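PDB 6SMO: PKS_KS domain-containing protein from Photorhabdus luminescens subsp. laumondii, which probably acts as a beta-ketoacyl-acyl carrier protein synthase, extending acyl chains by condensation, and holds a bound poly-oxo dodecanal chain in its pocket. Local coordinates for residues A246-F251 against G333-Q338. Numbering follows the deposited sequence.
Sequences AATCPF and GSSTAQ
A247 meets S335 through a water: water 1 is hydrogen-bonded to A247 O at 2.7 Å and to S335 OG. At T248 a second water joins the segments, donating to T248 OG1 and, at 2.8 Å, to S334 O. The T248 hydroxyl, anti to its backbone N (chi1 174°), is also bonded to K364 O, so this buried hydroxyl has two partners. A direct hydrogen bond runs from C249 N to S335 OG, 3.0 Å long but bent, with 143° at the hydrogen. S335 OG, anti to its own N (chi1 -172°), accepts the C249 amide and shares a hydrogen bond with water 1. P250 follows, its ring alongside the second segment: P250 CG approaches G333 O at 3.6 Å and S335 CB at 4.1 Å, which is van der Waals packing. The F251 ring reaches back obliquely, with F251 CZ 4.5 Å from G333 CA, and also stacks on Y408.

The pair packs the loop between helix 224-233 and strand 263-271 against the turn from strand 326-330 into helix 337-350, where G333 directly follows what is, as in related ketosynthases, probably an active-site histidine. D340 and E343 of that helix bind F251 N and G333 N, respectively, tying its first turns to both segments.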
ATOM      1  N   ALA B 246     -23.886  -2.453  17.491  1.00 46.25           N
ATOM      2  CA  ALA B 246     -24.788  -2.442  16.314  1.00 46.07           C
ATOM      3  C   ALA B 246     -24.338  -1.392  15.288  1.00 45.36           C
ATOM      4  O   ALA B 246     -24.890  -1.401  14.171  1.00 45.51           O
ATOM      5  CB  ALA B 246     -26.209  -2.195  16.761  1.00 46.78           C
ATOM      6  N   ALA B 247     -23.380  -0.527  15.648  1.00 44.60           N
ATOM      7  CA  ALA B 247     -22.865   0.580  14.804  1.00 43.77           C
ATOM      8  C   ALA B 247     -22.305   0.034  13.484  1.00 42.88           C
ATOM      9  O   ALA B 247     -22.430   0.737  12.461  1.00 42.51           O
ATOM     10  CB  ALA B 247     -21.820   1.366  15.558  1.00 43.85           C
ATOM     11  N   THR B 248     -21.707  -1.164  13.511  1.00 42.65           N
ATOM     12  CA  THR B 248     -21.255  -1.920  12.309  1.00 41.95           C
ATOM     13  C   THR B 248     -22.339  -2.942  11.943  1.00 41.53           C
ATOM     14  O   THR B 248     -22.480  -3.946  12.670  1.00 42.39           O
ATOM     15  CB  THR B 248     -19.860  -2.537  12.506  1.00 41.63           C
ATOM     16  OG1 THR B 248     -19.572  -3.342  11.363  1.00 40.67           O
ATOM     17  CG2 THR B 248     -19.717  -3.376  13.759  1.00 41.81           C
ATOM     18  N   CYS B 249     -23.091  -2.673  10.868  1.00 40.77           N
ATOM     19  CA  CYS B 249     -24.222  -3.503  10.371  1.00 40.40           C
ATOM     20  C   CYS B 249     -24.167  -3.584   8.846  1.00 40.07           C
ATOM     21  O   CYS B 249     -24.882  -2.859   8.158  1.00 39.69           O
ATOM     22  CB  CYS B 249     -25.559  -2.933  10.835  1.00 40.40           C
ATOM     23  SG  CYS B 249     -25.731  -1.154  10.546  1.00 39.81           S
ATOM     24  N   PRO B 250     -23.301  -4.454   8.275  1.00 39.68           N
ATOM     25  CA  PRO B 250     -23.175  -4.594   6.823  1.00 39.76           C
ATOM     26  C   PRO B 250     -24.469  -5.044   6.124  1.00 40.07           C
ATOM     27  O   PRO B 250     -25.114  -5.954   6.618  1.00 40.13           O
ATOM     28  CB  PRO B 250     -22.092  -5.673   6.645  1.00 39.46           C
ATOM     29  CG  PRO B 250     -21.328  -5.660   7.951  1.00 39.38           C
ATOM     30  CD  PRO B 250     -22.366  -5.327   9.001  1.00 39.52           C
ATOM     31  N   PHE B 251     -24.806  -4.382   5.009  1.00 40.29           N
ATOM     32  CA  PHE B 251     -25.947  -4.684   4.100  1.00 40.04           C
ATOM     33  C   PHE B 251     -27.285  -4.285   4.742  1.00 40.72           C
ATOM     34  O   PHE B 251     -28.335  -4.560   4.125  1.00 40.89           O
ATOM     35  CB  PHE B 251     -25.944  -6.161   3.691  1.00 39.48           C
ATOM     36  CG  PHE B 251     -24.626  -6.658   3.154  1.00 39.13           C
ATOM     37  CD1 PHE B 251     -24.161  -6.238   1.915  1.00 39.12           C
ATOM     38  CD2 PHE B 251     -23.846  -7.542   3.885  1.00 38.74           C
ATOM     39  CE1 PHE B 251     -22.948  -6.692   1.421  1.00 39.04           C
ATOM     40  CE2 PHE B 251     -22.634  -7.996   3.389  1.00 38.50           C
ATOM     41  CZ  PHE B 251     -22.186  -7.571   2.160  1.00 38.74           C
ATOM     42  N   GLY B 333     -17.530  -6.002   2.994  1.00 35.60           N
ATOM     43  CA  GLY B 333     -18.576  -5.591   3.954  1.00 35.61           C
ATOM     44  C   GLY B 333     -18.172  -4.566   4.999  1.00 35.72           C
ATOM     45  O   GLY B 333     -18.300  -4.901   6.174  1.00 35.85           O
ATOM     46  N   SER B 334     -17.682  -3.389   4.615  1.00 35.81           N
ATOM     47  CA  SER B 334     -17.260  -2.353   5.600  1.00 36.12           C
ATOM     48  C   SER B 334     -18.427  -1.747   6.402  1.00 36.89           C
ATOM     49  O   SER B 334     -18.170  -1.172   7.467  1.00 37.56           O
ATOM     50  CB  SER B 334     -16.393  -1.302   4.975  1.00 35.83           C
ATOM     51  OG  SER B 334     -17.019  -0.736   3.845  1.00 35.77           O
ATOM     52  N   SER B 335     -19.644  -1.801   5.867  1.00 37.33           N
ATOM     53  CA  SER B 335     -20.872  -1.228   6.484  1.00 37.81           C
ATOM     54  C   SER B 335     -20.940   0.283   6.222  1.00 37.64           C
ATOM     55  O   SER B 335     -21.515   1.003   7.061  1.00 37.72           O
ATOM     56  CB  SER B 335     -20.958  -1.545   7.961  1.00 38.23           C
ATOM     57  OG  SER B 335     -22.217  -1.156   8.491  1.00 39.14           O
ATOM     58  N   THR B 336     -20.372   0.741   5.100  1.00 37.68           N
ATOM     59  CA  THR B 336     -20.594   2.095   4.525  1.00 38.18           C
ATOM     60  C   THR B 336     -21.706   1.990   3.477  1.00 38.24           C
ATOM     61  O   THR B 336     -21.956   0.865   3.001  1.00 37.96           O
ATOM     62  CB  THR B 336     -19.311   2.676   3.913  1.00 38.44           C
ATOM     63  OG1 THR B 336     -18.894   1.819   2.850  1.00 38.49           O
ATOM     64  CG2 THR B 336     -18.189   2.829   4.918  1.00 38.37           C
ATOM     65  N   ALA B 337     -22.338   3.116   3.136  1.00 38.76           N
ATOM     66  CA  ALA B 337     -23.467   3.197   2.179  1.00 39.06           C
ATOM     67  C   ALA B 337     -23.013   2.752   0.781  1.00 39.01           C
ATOM     68  O   ALA B 337     -23.802   2.066   0.102  1.00 38.52           O
ATOM     69  CB  ALA B 337     -24.024   4.602   2.156  1.00 39.42           C
ATOM     70  N   GLN B 338     -21.785   3.108   0.384  1.00 39.78           N
ATOM     71  CA  GLN B 338     -21.283   2.994  -1.015  1.00 40.56           C
ATOM     72  C   GLN B 338     -20.610   1.635  -1.257  1.00 39.94           C
ATOM     73  O   GLN B 338     -20.685   1.152  -2.405  1.00 40.12           O
ATOM     74  CB  GLN B 338     -20.314   4.137  -1.323  1.00 41.65           C
ATOM     75  CG  GLN B 338     -20.973   5.510  -1.297  1.00 42.59           C
ATOM     76  CD  GLN B 338     -20.071   6.595  -1.835  1.00 43.61           C
ATOM     77  OE1 GLN B 338     -19.693   7.524  -1.125  1.00 45.22           O
ATOM     78  NE2 GLN B 338     -19.714   6.481  -3.103  1.00 43.94           N
TER
HETATM   79  O   HOH W   1     -22.584   1.161   9.824  1.00 27.78           O
HETATM   80  O   HOH W   2     -17.238  -1.796  10.032  1.00 29.73           O